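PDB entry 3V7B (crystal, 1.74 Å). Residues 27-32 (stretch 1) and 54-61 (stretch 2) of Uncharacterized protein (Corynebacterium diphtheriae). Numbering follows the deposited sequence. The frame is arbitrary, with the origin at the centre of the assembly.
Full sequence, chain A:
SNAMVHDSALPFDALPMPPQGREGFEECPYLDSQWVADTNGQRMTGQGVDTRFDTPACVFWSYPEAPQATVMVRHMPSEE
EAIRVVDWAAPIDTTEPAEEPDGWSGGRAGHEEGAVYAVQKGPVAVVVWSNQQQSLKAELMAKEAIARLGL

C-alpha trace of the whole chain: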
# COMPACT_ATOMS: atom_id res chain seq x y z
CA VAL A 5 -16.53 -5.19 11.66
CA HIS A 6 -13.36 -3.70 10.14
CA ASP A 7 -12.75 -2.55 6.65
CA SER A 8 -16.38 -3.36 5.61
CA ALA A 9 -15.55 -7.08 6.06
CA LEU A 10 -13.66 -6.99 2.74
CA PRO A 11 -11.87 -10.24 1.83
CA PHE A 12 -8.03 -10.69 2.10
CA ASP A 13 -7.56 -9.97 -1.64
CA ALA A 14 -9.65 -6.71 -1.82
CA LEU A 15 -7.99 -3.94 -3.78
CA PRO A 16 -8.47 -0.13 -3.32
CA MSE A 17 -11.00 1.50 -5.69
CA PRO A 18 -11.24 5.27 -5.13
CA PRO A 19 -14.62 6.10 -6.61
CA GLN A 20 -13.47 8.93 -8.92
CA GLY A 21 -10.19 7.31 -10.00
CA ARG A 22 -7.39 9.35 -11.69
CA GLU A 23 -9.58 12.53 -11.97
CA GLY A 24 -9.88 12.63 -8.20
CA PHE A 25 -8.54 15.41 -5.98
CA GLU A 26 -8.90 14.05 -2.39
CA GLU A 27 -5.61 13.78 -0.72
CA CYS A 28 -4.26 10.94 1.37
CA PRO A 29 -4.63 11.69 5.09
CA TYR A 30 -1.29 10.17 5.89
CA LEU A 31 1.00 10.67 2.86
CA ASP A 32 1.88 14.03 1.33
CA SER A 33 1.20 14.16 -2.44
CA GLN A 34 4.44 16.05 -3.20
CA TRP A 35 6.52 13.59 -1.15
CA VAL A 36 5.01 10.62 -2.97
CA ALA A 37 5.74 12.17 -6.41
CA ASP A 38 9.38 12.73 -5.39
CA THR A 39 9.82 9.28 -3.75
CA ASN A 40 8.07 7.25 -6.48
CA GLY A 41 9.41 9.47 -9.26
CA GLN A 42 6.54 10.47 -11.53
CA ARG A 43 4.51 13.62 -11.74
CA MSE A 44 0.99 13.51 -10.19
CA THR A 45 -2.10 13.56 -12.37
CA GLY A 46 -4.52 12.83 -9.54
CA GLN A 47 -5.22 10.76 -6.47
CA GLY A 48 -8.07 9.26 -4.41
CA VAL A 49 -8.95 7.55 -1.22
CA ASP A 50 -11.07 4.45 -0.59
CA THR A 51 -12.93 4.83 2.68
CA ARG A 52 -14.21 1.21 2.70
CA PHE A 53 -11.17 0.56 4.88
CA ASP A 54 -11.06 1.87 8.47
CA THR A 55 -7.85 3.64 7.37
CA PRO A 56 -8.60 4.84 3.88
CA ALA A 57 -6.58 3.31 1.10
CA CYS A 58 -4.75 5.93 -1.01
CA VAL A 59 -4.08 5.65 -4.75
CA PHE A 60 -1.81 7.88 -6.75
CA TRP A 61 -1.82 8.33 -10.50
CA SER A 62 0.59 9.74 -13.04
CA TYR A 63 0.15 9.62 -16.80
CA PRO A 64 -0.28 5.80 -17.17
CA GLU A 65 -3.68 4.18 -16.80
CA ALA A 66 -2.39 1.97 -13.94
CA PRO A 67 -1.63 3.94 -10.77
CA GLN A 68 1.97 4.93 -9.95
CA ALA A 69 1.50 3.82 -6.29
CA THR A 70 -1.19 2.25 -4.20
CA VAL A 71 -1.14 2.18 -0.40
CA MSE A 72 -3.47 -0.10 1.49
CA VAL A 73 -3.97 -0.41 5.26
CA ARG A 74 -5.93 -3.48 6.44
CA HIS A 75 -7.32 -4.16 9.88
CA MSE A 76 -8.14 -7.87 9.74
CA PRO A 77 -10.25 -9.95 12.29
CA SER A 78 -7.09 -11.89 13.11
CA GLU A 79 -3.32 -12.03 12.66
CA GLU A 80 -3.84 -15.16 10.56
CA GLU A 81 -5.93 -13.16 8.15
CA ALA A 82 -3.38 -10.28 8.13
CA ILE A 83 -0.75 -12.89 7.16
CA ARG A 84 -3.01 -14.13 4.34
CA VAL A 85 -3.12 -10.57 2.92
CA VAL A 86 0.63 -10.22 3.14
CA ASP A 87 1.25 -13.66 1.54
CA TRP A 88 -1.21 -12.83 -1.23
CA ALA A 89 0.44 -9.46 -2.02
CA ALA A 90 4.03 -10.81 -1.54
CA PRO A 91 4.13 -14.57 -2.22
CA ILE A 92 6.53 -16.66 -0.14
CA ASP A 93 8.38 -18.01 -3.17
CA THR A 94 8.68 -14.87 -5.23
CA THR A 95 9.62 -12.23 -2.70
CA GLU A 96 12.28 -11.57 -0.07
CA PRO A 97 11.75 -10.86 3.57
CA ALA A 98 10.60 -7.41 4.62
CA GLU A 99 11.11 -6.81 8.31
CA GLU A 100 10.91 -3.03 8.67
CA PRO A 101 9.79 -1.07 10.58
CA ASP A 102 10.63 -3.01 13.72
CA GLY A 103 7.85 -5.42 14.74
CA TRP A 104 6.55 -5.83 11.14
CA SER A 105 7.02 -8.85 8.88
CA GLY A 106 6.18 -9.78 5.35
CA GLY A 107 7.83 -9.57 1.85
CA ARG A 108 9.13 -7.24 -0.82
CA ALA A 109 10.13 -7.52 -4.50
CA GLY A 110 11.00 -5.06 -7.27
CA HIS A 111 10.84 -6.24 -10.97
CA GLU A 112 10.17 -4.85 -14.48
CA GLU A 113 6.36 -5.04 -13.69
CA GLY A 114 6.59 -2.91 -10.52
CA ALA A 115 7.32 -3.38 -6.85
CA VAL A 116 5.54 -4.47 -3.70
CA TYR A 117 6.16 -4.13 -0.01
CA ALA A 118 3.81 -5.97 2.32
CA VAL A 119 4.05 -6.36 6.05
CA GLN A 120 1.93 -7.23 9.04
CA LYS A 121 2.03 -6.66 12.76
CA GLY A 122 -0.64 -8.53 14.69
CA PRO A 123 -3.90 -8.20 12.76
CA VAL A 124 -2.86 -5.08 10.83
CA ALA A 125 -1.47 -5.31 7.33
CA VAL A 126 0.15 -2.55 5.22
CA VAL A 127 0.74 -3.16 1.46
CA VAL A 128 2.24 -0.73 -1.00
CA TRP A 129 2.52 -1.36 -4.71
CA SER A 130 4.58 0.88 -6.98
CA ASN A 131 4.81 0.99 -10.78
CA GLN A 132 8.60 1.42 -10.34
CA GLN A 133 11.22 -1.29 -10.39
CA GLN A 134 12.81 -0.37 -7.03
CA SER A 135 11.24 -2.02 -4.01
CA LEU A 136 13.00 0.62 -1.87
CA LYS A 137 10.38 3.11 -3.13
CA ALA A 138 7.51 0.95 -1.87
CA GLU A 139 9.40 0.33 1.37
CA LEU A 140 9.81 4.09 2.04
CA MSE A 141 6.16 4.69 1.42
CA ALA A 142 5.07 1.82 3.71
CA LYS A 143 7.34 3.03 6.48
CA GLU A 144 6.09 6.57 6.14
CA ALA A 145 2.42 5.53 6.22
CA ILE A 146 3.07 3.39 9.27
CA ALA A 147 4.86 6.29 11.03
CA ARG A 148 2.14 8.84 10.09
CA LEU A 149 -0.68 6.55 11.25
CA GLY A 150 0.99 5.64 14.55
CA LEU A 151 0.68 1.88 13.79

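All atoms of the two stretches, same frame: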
# COMPACT_ATOMS: atom_id res chain seq x y z
N GLU A 27 -6.93 14.12 -1.05
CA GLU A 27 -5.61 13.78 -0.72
C GLU A 27 -5.57 12.72 0.36
O GLU A 27 -6.52 12.56 1.16
CB GLU A 27 -4.80 15.03 -0.35
CG GLU A 27 -4.64 15.95 -1.58
CD GLU A 27 -3.68 17.12 -1.38
OE1 GLU A 27 -3.65 17.97 -2.31
OE2 GLU A 27 -2.98 17.21 -0.30
N CYS A 28 -4.46 11.99 0.37
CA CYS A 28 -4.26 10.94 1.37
C CYS A 28 -4.08 11.53 2.74
O CYS A 28 -3.23 12.41 2.91
CB CYS A 28 -2.99 10.21 1.03
SG CYS A 28 -2.78 8.70 1.97
N PRO A 29 -4.82 11.04 3.76
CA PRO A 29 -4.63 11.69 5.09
C PRO A 29 -3.28 11.48 5.72
O PRO A 29 -2.85 12.29 6.56
CB PRO A 29 -5.76 11.11 5.98
CG PRO A 29 -6.75 10.58 5.01
CD PRO A 29 -6.01 10.21 3.71
N TYR A 30 -2.53 10.50 5.23
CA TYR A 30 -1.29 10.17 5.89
C TYR A 30 -0.05 10.18 5.01
O TYR A 30 0.98 9.72 5.43
CB TYR A 30 -1.41 8.79 6.57
CG TYR A 30 -1.98 7.71 5.71
CD1 TYR A 30 -1.14 6.90 4.98
CD2 TYR A 30 -3.37 7.49 5.62
CE1 TYR A 30 -1.63 5.87 4.21
CE2 TYR A 30 -3.89 6.47 4.83
CZ TYR A 30 -3.04 5.68 4.14
OH TYR A 30 -3.55 4.67 3.38
N LEU A 31 -0.16 10.62 3.76
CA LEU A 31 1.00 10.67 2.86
C LEU A 31 0.85 11.98 2.06
O LEU A 31 -0.18 12.20 1.42
CB LEU A 31 1.02 9.51 1.91
CG LEU A 31 1.43 8.14 2.46
CD1 LEU A 31 1.47 7.09 1.34
CD2 LEU A 31 2.79 8.20 3.18
N ASP A 32 1.89 12.80 2.08
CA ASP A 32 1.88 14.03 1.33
C ASP A 32 2.07 13.77 -0.16
O ASP A 32 2.99 13.03 -0.55
CB ASP A 32 3.02 14.89 1.89
CG ASP A 32 3.20 16.20 1.14
OD1 ASP A 32 2.52 17.17 1.54
OD2 ASP A 32 4.04 16.26 0.15
N ASP A 54 -11.07 0.99 7.27
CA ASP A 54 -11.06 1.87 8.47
C ASP A 54 -10.05 3.02 8.27
O ASP A 54 -10.36 4.20 8.48
CB ASP A 54 -10.65 1.11 9.74
CG ASP A 54 -11.58 -0.05 10.11
OD1 ASP A 54 -12.67 -0.19 9.51
OD2 ASP A 54 -11.15 -0.82 11.00
N THR A 55 -8.83 2.66 7.84
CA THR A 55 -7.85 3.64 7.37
C THR A 55 -7.98 3.70 5.88
O THR A 55 -7.71 2.68 5.19
CB THR A 55 -6.39 3.25 7.75
OG1 THR A 55 -6.29 3.24 9.17
CG2 THR A 55 -5.45 4.27 7.17
N PRO A 56 -8.40 4.85 5.34
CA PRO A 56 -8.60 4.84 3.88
C PRO A 56 -7.40 4.43 3.10
O PRO A 56 -6.30 4.83 3.43
CB PRO A 56 -8.96 6.30 3.56
CG PRO A 56 -9.56 6.81 4.82
CD PRO A 56 -8.63 6.21 5.86
N ALA A 57 -7.60 3.64 2.07
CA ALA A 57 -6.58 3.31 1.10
C ALA A 57 -6.34 4.53 0.23
O ALA A 57 -7.27 5.29 -0.01
CB ALA A 57 -7.02 2.15 0.27
N CYS A 58 -5.10 4.73 -0.22
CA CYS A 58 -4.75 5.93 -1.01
C CYS A 58 -4.15 5.42 -2.33
O CYS A 58 -3.27 4.55 -2.36
CB CYS A 58 -3.75 6.83 -0.29
SG CYS A 58 -4.39 7.52 1.26
N VAL A 59 -4.59 6.02 -3.41
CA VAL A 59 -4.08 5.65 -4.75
C VAL A 59 -3.62 6.88 -5.51
O VAL A 59 -4.27 7.93 -5.45
CB VAL A 59 -5.15 4.99 -5.56
CG1 VAL A 59 -4.53 4.45 -6.88
CG2 VAL A 59 -5.79 3.84 -4.77
N PHE A 60 -2.46 6.76 -6.16
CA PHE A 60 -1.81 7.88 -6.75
C PHE A 60 -1.50 7.55 -8.21
O PHE A 60 -0.86 6.56 -8.53
CB PHE A 60 -0.50 8.25 -6.04
CG PHE A 60 -0.58 8.39 -4.54
CD1 PHE A 60 -0.86 9.61 -3.95
CD2 PHE A 60 -0.46 7.27 -3.71
CE1 PHE A 60 -0.87 9.76 -2.57
CE2 PHE A 60 -0.58 7.42 -2.33
CZ PHE A 60 -0.78 8.67 -1.76
N TRP A 61 -1.96 8.45 -9.07
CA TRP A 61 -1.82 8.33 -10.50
C TRP A 61 -0.90 9.35 -11.12
O TRP A 61 -0.90 10.51 -10.74
CB TRP A 61 -3.18 8.51 -11.19
CG TRP A 61 -4.03 7.28 -11.15
CD1 TRP A 61 -4.08 6.20 -12.07
CD2 TRP A 61 -5.06 7.03 -10.19
NE1 TRP A 61 -5.02 5.29 -11.71
CE2 TRP A 61 -5.67 5.76 -10.56
CE3 TRP A 61 -5.49 7.71 -9.05
CZ2 TRP A 61 -6.64 5.19 -9.79
CZ3 TRP A 61 -6.52 7.13 -8.31
CH2 TRP A 61 -7.06 5.90 -8.68

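Three residues dominate this contact by covered area: Tyr-30 with 64 Å², Cys-58 with 58 Å² and Phe-60 with 50 Å², in an interface that buries 326 Å² summed over both sides. A covalent link holds the two segments together. Cys-28 SG lies 2.1 Å from Cys-58 SG, a bonding distance, and the chi3 of 82° is close to the roughly 90° magnitude preferred by an unstrained disulfide. Both CA-to-CB bonds point toward the opposite segment, with chi1 in the t well for Cys-28 and the m well for Cys-58, and the two CA atoms, Cys-28 CA and Cys-58 CA, are 5.6 Å apart, the nearest backbone approach between the segments.

Tyr-30 reaches the strand segment by a different route. Its CA-to-CB bond points sideways, yet the side chain, with chi1 at 48° (p) and chi2 at 93°, brings its hydroxyl end nearer. There Tyr-30 OH donates a hydrogen bond to Pro-56 O at 2.8 Å. The acceptor lies at the ring edge, near the ring plane, as suits a phenol, whose O-H bond prefers to lie in that plane. Because the acceptor is a backbone carbonyl, the bond ties the tyrosine to the main chain of the second segment. Farther round the ring, Tyr-30 CE2 packs 3.6 Å from Thr-55 CG2.

The tyrosine also meets the disulfide. Cys-58 SG sits 4.2 Å from the centroid of the Tyr-30 ring and 34° off its normal, a sulfur-aromatic contact of oblique geometry, with Tyr-30 CZ only 3.7 Å from Cys-58 SG. The same sulfur is 4.0 Å from Pro-29 CD, so Cys-58 SG touches three consecutive residues of the first segment: it is bonded to one and in van der Waals contact with the next two.

Phe-60 extends the apolar packing along the strand. The intervening Val-59 points away and makes no contact, consistent with the alternation of side chains in an extended strand; Cys-58 and Phe-60 therefore both point toward the first segment. With chi1 at -50° (m) and chi2 at -91°, the phenylalanine brings its ring tip close to two neighbors: Phe-60 CZ is 3.9 Å from Cys-28 CB and 4.1 Å from Leu-31 CD1. Both atoms approach the ring obliquely. These distances are typical of close apolar packing, and all three residues are buried. The contact thus combines one disulfide and one hydrogen bond with apolar packing around them.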